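Local coordinates for dTDP-4-dehydrorhamnose 3-epimerase (Streptomyces niveus, PDB 2C0Z), which epimerises C3 of a dTDP-4-keto-6-deoxy sugar, working together with NovU on the route to the aminocoumarin antibiotic novobiocin, at residues M10-W21 with D37-I48. Numbering follows the deposited sequence.
With EDO (1,2-ethanediol), chain E.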
loop_
_atom_site.group_PDB
_atom_site.type_symbol
_atom_site.label_atom_id
_atom_site.label_comp_id
_atom_site.label_asym_id
_atom_site.label_seq_id
_atom_site.Cartn_x
_atom_site.Cartn_y
_atom_site.Cartn_z
ATOM N N MET A 10 -0.025 -11.077 13.300
ATOM C CA MET A 10 0.965 -10.002 13.133
ATOM C C MET A 10 2.000 -9.998 14.274
ATOM O O MET A 10 1.691 -10.270 15.439
ATOM C CB MET A 10 0.230 -8.669 13.044
ATOM C CG MET A 10 1.160 -7.464 12.900
ATOM S SD MET A 10 0.288 -5.934 12.657
ATOM C CE MET A 10 -0.127 -6.093 10.973
ATOM N N ARG A 11 3.237 -9.694 13.913
ATOM C CA ARG A 11 4.327 -9.520 14.864
ATOM C C ARG A 11 5.153 -8.314 14.411
ATOM O O ARG A 11 5.235 -8.021 13.231
ATOM C CB ARG A 11 5.227 -10.720 14.878
ATOM C CG ARG A 11 4.617 -11.955 15.302
ATOM C CD ARG A 11 5.648 -13.079 15.379
ATOM N NE ARG A 11 6.596 -12.897 16.474
ATOM C CZ ARG A 11 7.855 -13.378 16.504
ATOM N NH1 ARG A 11 8.380 -14.035 15.469
ATOM N NH2 ARG A 11 8.600 -13.208 17.581
ATOM N N LEU A 12 5.724 -7.600 15.356
ATOM C CA LEU A 12 6.686 -6.553 15.082
ATOM C C LEU A 12 7.907 -6.822 15.913
ATOM O O LEU A 12 7.833 -6.892 17.137
ATOM C CB LEU A 12 6.149 -5.184 15.416
ATOM C CG LEU A 12 4.940 -4.723 14.590
ATOM C CD1 LEU A 12 3.604 -5.229 15.156
ATOM C CD2 LEU A 12 4.962 -3.222 14.452
ATOM N N ARG A 13 9.021 -7.028 15.252
ATOM C CA ARG A 13 10.265 -7.289 15.954
ATOM C C ARG A 13 11.397 -6.396 15.490
ATOM O O ARG A 13 11.541 -6.134 14.320
ATOM C CB ARG A 13 10.667 -8.720 15.692
ATOM C CG ARG A 13 9.667 -9.723 16.257
ATOM C CD ARG A 13 9.791 -9.883 17.748
ATOM N NE ARG A 13 10.991 -10.652 18.074
ATOM C CZ ARG A 13 11.540 -10.729 19.279
ATOM N NH1 ARG A 13 11.019 -10.075 20.318
ATOM N NH2 ARG A 13 12.628 -11.467 19.451
ATOM N N PRO A 14 12.235 -5.962 16.412
ATOM C CA PRO A 14 13.367 -5.112 16.033
ATOM C C PRO A 14 14.409 -5.884 15.224
ATOM O O PRO A 14 14.707 -7.060 15.505
ATOM C CB PRO A 14 13.948 -4.669 17.376
ATOM C CG PRO A 14 13.382 -5.522 18.379
ATOM C CD PRO A 14 12.187 -6.235 17.866
ATOM N N LEU A 15 14.967 -5.212 14.224
ATOM C CA LEU A 15 16.143 -5.700 13.523
ATOM C C LEU A 15 17.374 -5.213 14.316
ATOM O O LEU A 15 17.262 -4.705 15.431
ATOM C CB LEU A 15 16.114 -5.262 12.058
ATOM C CG LEU A 15 14.964 -5.862 11.204
ATOM C CD1 LEU A 15 15.153 -5.548 9.746
ATOM C CD2 LEU A 15 14.842 -7.362 11.408
ATOM N N GLY A 16 18.558 -5.384 13.751
ATOM C CA GLY A 16 19.777 -5.072 14.476
ATOM C C GLY A 16 20.179 -3.605 14.571
ATOM O O GLY A 16 21.118 -3.256 15.284
ATOM N N ILE A 17 19.486 -2.748 13.833
ATOM C CA ILE A 17 19.681 -1.319 13.805
ATOM C C ILE A 17 18.532 -0.675 14.554
ATOM O O ILE A 17 17.361 -0.918 14.228
ATOM C CB ILE A 17 19.692 -0.826 12.367
ATOM C CG1 ILE A 17 20.914 -1.392 11.636
ATOM C CG2 ILE A 17 19.647 0.696 12.338
ATOM C CD1 ILE A 17 20.914 -1.107 10.157
ATOM N N GLU A 18 18.845 0.113 15.568
ATOM C CA GLU A 18 17.841 0.777 16.385
ATOM C C GLU A 18 16.978 1.663 15.511
ATOM O O GLU A 18 17.479 2.446 14.721
ATOM C CB GLU A 18 18.513 1.622 17.465
ATOM C CG GLU A 18 17.580 2.467 18.314
ATOM C CD GLU A 18 18.322 3.456 19.204
ATOM O OE1 GLU A 18 19.532 3.733 18.999
ATOM O OE2 GLU A 18 17.676 3.964 20.136
ATOM N N GLY A 19 15.671 1.539 15.661
ATOM C CA GLY A 19 14.744 2.286 14.840
ATOM C C GLY A 19 14.228 1.548 13.624
ATOM O O GLY A 19 13.401 2.094 12.858
ATOM N N VAL A 20 14.668 0.311 13.442
ATOM C CA VAL A 20 14.260 -0.516 12.301
ATOM C C VAL A 20 13.560 -1.759 12.826
ATOM O O VAL A 20 14.063 -2.412 13.733
ATOM C CB VAL A 20 15.416 -0.938 11.362
ATOM C CG1 VAL A 20 14.881 -1.761 10.197
ATOM C CG2 VAL A 20 16.144 0.276 10.854
ATOM N N TRP A 21 12.382 -2.044 12.280
ATOM C CA TRP A 21 11.539 -3.191 12.696
ATOM C C TRP A 21 11.105 -3.981 11.482
ATOM O O TRP A 21 10.899 -3.426 10.397
ATOM C CB TRP A 21 10.260 -2.720 13.389
ATOM C CG TRP A 21 10.438 -2.009 14.699
ATOM C CD1 TRP A 21 10.950 -0.759 14.901
ATOM C CD2 TRP A 21 10.107 -2.517 16.004
ATOM N NE1 TRP A 21 10.934 -0.450 16.244
ATOM C CE2 TRP A 21 10.440 -1.516 16.941
ATOM C CE3 TRP A 21 9.568 -3.707 16.474
ATOM C CZ2 TRP A 21 10.248 -1.666 18.312
ATOM C CZ3 TRP A 21 9.368 -3.862 17.862
ATOM C CH2 TRP A 21 9.716 -2.850 18.754
ATOM N N ASP A 37 -3.444 -8.350 6.790
ATOM C CA ASP A 37 -3.267 -7.035 7.423
ATOM C C ASP A 37 -1.756 -6.829 7.469
ATOM O O ASP A 37 -1.052 -7.585 8.151
ATOM C CB ASP A 37 -3.769 -6.949 8.882
ATOM C CG ASP A 37 -5.250 -7.243 9.057
ATOM O OD1 ASP A 37 -6.033 -7.098 8.116
ATOM O OD2 ASP A 37 -5.723 -7.631 10.159
ATOM N N TRP A 38 -1.241 -5.833 6.758
ATOM C CA TRP A 38 0.194 -5.547 6.788
ATOM C C TRP A 38 0.604 -4.287 7.562
ATOM O O TRP A 38 1.798 -4.042 7.727
ATOM C CB TRP A 38 0.826 -5.541 5.387
ATOM C CG TRP A 38 0.347 -4.536 4.411
ATOM C CD1 TRP A 38 -0.842 -4.525 3.760
ATOM C CD2 TRP A 38 1.070 -3.412 3.926
ATOM N NE1 TRP A 38 -0.897 -3.472 2.881
ATOM C CE2 TRP A 38 0.266 -2.762 2.974
ATOM C CE3 TRP A 38 2.335 -2.888 4.190
ATOM C CZ2 TRP A 38 0.682 -1.597 2.304
ATOM C CZ3 TRP A 38 2.732 -1.740 3.532
ATOM C CH2 TRP A 38 1.925 -1.119 2.590
ATOM N N TYR A 39 -0.388 -3.500 8.007
ATOM C CA TYR A 39 -0.158 -2.394 8.952
ATOM C C TYR A 39 -1.379 -2.308 9.841
ATOM O O TYR A 39 -2.502 -2.371 9.356
ATOM C CB TYR A 39 -0.010 -1.033 8.228
ATOM C CG TYR A 39 0.108 0.125 9.205
ATOM C CD1 TYR A 39 1.326 0.418 9.818
ATOM C CD2 TYR A 39 -1.005 0.862 9.580
ATOM C CE1 TYR A 39 1.424 1.455 10.763
ATOM C CE2 TYR A 39 -0.919 1.856 10.511
ATOM C CZ TYR A 39 0.309 2.148 11.104
ATOM O OH TYR A 39 0.397 3.168 12.046
ATOM N N HIS A 40 -1.167 -2.178 11.136
ATOM C CA HIS A 40 -2.257 -1.974 12.089
ATOM C C HIS A 40 -1.828 -0.960 13.144
ATOM O O HIS A 40 -0.822 -1.154 13.811
ATOM C CB HIS A 40 -2.619 -3.288 12.774
ATOM C CG HIS A 40 -3.852 -3.233 13.604
ATOM N ND1 HIS A 40 -3.856 -2.797 14.918
ATOM C CD2 HIS A 40 -5.125 -3.581 13.311
ATOM C CE1 HIS A 40 -5.083 -2.920 15.404
ATOM N NE2 HIS A 40 -5.875 -3.376 14.451
ATOM N N VAL A 41 -2.559 0.142 13.226
ATOM C CA VAL A 41 -2.091 1.293 14.015
ATOM C C VAL A 41 -1.866 0.966 15.499
ATOM O O VAL A 41 -0.915 1.466 16.102
ATOM C CB VAL A 41 -3.030 2.494 13.859
ATOM C CG1 VAL A 41 -4.412 2.203 14.424
ATOM C CG2 VAL A 41 -2.381 3.762 14.491
ATOM N N ASP A 42 -2.718 0.134 16.087
ATOM C CA ASP A 42 -2.572 -0.147 17.521
ATOM C C ASP A 42 -1.324 -0.980 17.774
ATOM O O ASP A 42 -0.521 -0.674 18.689
ATOM C CB ASP A 42 -3.813 -0.817 18.088
ATOM C CG ASP A 42 -5.062 0.001 17.898
ATOM O OD1 ASP A 42 -5.010 1.246 17.998
ATOM O OD2 ASP A 42 -6.142 -0.549 17.668
ATOM N N ARG A 43 -1.117 -1.996 16.930
ATOM C CA ARG A 43 0.088 -2.819 17.030
ATOM C C ARG A 43 1.347 -1.988 16.793
ATOM O O ARG A 43 2.340 -2.086 17.524
ATOM C CB ARG A 43 0.040 -3.982 16.057
ATOM C CG ARG A 43 -1.121 -4.919 16.323
ATOM C CD ARG A 43 -1.091 -5.659 17.647
ATOM N NE ARG A 43 0.170 -6.359 17.860
ATOM C CZ ARG A 43 0.463 -7.565 17.368
ATOM N NH1 ARG A 43 -0.408 -8.233 16.643
ATOM N NH2 ARG A 43 1.654 -8.095 17.594
ATOM N N PHE A 44 1.330 -1.198 15.734
ATOM C CA PHE A 44 2.464 -0.365 15.387
ATOM C C PHE A 44 2.791 0.721 16.403
ATOM O O PHE A 44 3.947 0.862 16.793
ATOM C CB PHE A 44 2.236 0.291 14.016
ATOM C CG PHE A 44 3.401 1.083 13.541
ATOM C CD1 PHE A 44 4.385 0.491 12.760
ATOM C CD2 PHE A 44 3.493 2.444 13.824
ATOM C CE1 PHE A 44 5.467 1.238 12.314
ATOM C CE2 PHE A 44 4.584 3.183 13.389
ATOM C CZ PHE A 44 5.560 2.572 12.632
ATOM N N ALA A 45 1.788 1.480 16.822
ATOM C CA ALA A 45 2.026 2.601 17.729
ATOM C C ALA A 45 2.548 2.085 19.053
ATOM O O ALA A 45 3.397 2.733 19.666
ATOM C CB ALA A 45 0.791 3.422 17.948
ATOM N N GLU A 46 2.096 0.909 19.482
ATOM C CA GLU A 46 2.589 0.372 20.756
ATOM C C GLU A 46 4.076 0.021 20.668
ATOM O O GLU A 46 4.880 0.362 21.554
ATOM C CB GLU A 46 1.775 -0.857 21.168
ATOM N N ALA A 47 4.466 -0.602 19.559
ATOM C CA ALA A 47 5.832 -1.068 19.372
ATOM C C ALA A 47 6.794 0.067 19.096
ATOM O O ALA A 47 7.844 0.174 19.721
ATOM C CB ALA A 47 5.871 -2.091 18.262
ATOM N N ILE A 48 6.432 0.941 18.168
ATOM C CA ILE A 48 7.339 1.977 17.708
ATOM C C ILE A 48 7.244 3.225 18.594
ATOM O O ILE A 48 8.240 3.964 18.749
ATOM C CB ILE A 48 7.042 2.296 16.224
ATOM C CG1 ILE A 48 7.702 1.262 15.308
ATOM C CG2 ILE A 48 7.521 3.692 15.847
ATOM C CD1 ILE A 48 7.192 -0.175 15.408
HETATM C C1 EDO E . 14.016 -0.911 18.459
HETATM O O1 EDO E . 14.780 0.272 18.363
HETATM C C2 EDO E . 13.716 -1.253 17.008
HETATM O O2 EDO E . 14.887 -1.476 16.258
#
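The indole of Trp-21 lies over Ile-48 and Ala-47 at the C-terminal end of helix 41-48. Ile-48 CD1 sits almost squarely above the five-membered ring of Trp-21, 3.6 Å from its centroid. The methyl CB of Ala-47 covers the six-membered ring of Trp-21 on the same face, at 4.2 Å from that centroid. Both are CH-pi contacts. On the other face, C2 of a 1,2-ethanediol, probably from the crystallisation liquor, lies near the indole. O1 of the diol accepts a hydrogen bond from Gly-19 N in the type II beta turn from Ile-17 to Val-20.

Leu-12 fills the middle of the contact. Its CD2 branch meets Ile-48 CD1 at 3.9 Å and also touches Ala-47 and Phe-44. The CD1 branch packs on Arg-43 CB.

At the N-terminal end of the helix, Arg-43 doubles back through bends at chi2 and chi3 (-65° and -52°). This turns its guanidinium end-on to the carbonyl of Met-10. Arg-43 NH1 and NH2 both donate to Met-10 O, at 3.2 and 3.1 Å. They reach it from one side of the carbonyl plane, and neither bond is straight. Met-10 runs past Arg-43 in the opposite direction. The SD of Met-10 touches His-40 CB, and its CE comes to 3.3 Å from Asp-37 O. His-40 is the N-cap residue: its ND1 accepts a weak hydrogen bond from Arg-43 N.

Asp-37 is by similarity a substrate-binding residue, so the contact lies beside the probable substrate site. Helix 41-48 follows the hairpin of strands 20-30 and 33-40 in this RmlC-like cupin. Strand 11-14 runs nearly parallel to helix 41-48, with 21° between their axes, and pairs with strand 20-30. Tyr-121 of strand 119-122 meets Phe-44 edge-to-face. Strand 33-40 continues the sheet into the second subunit, where Asp-37 packs on Gln-56 of that chain.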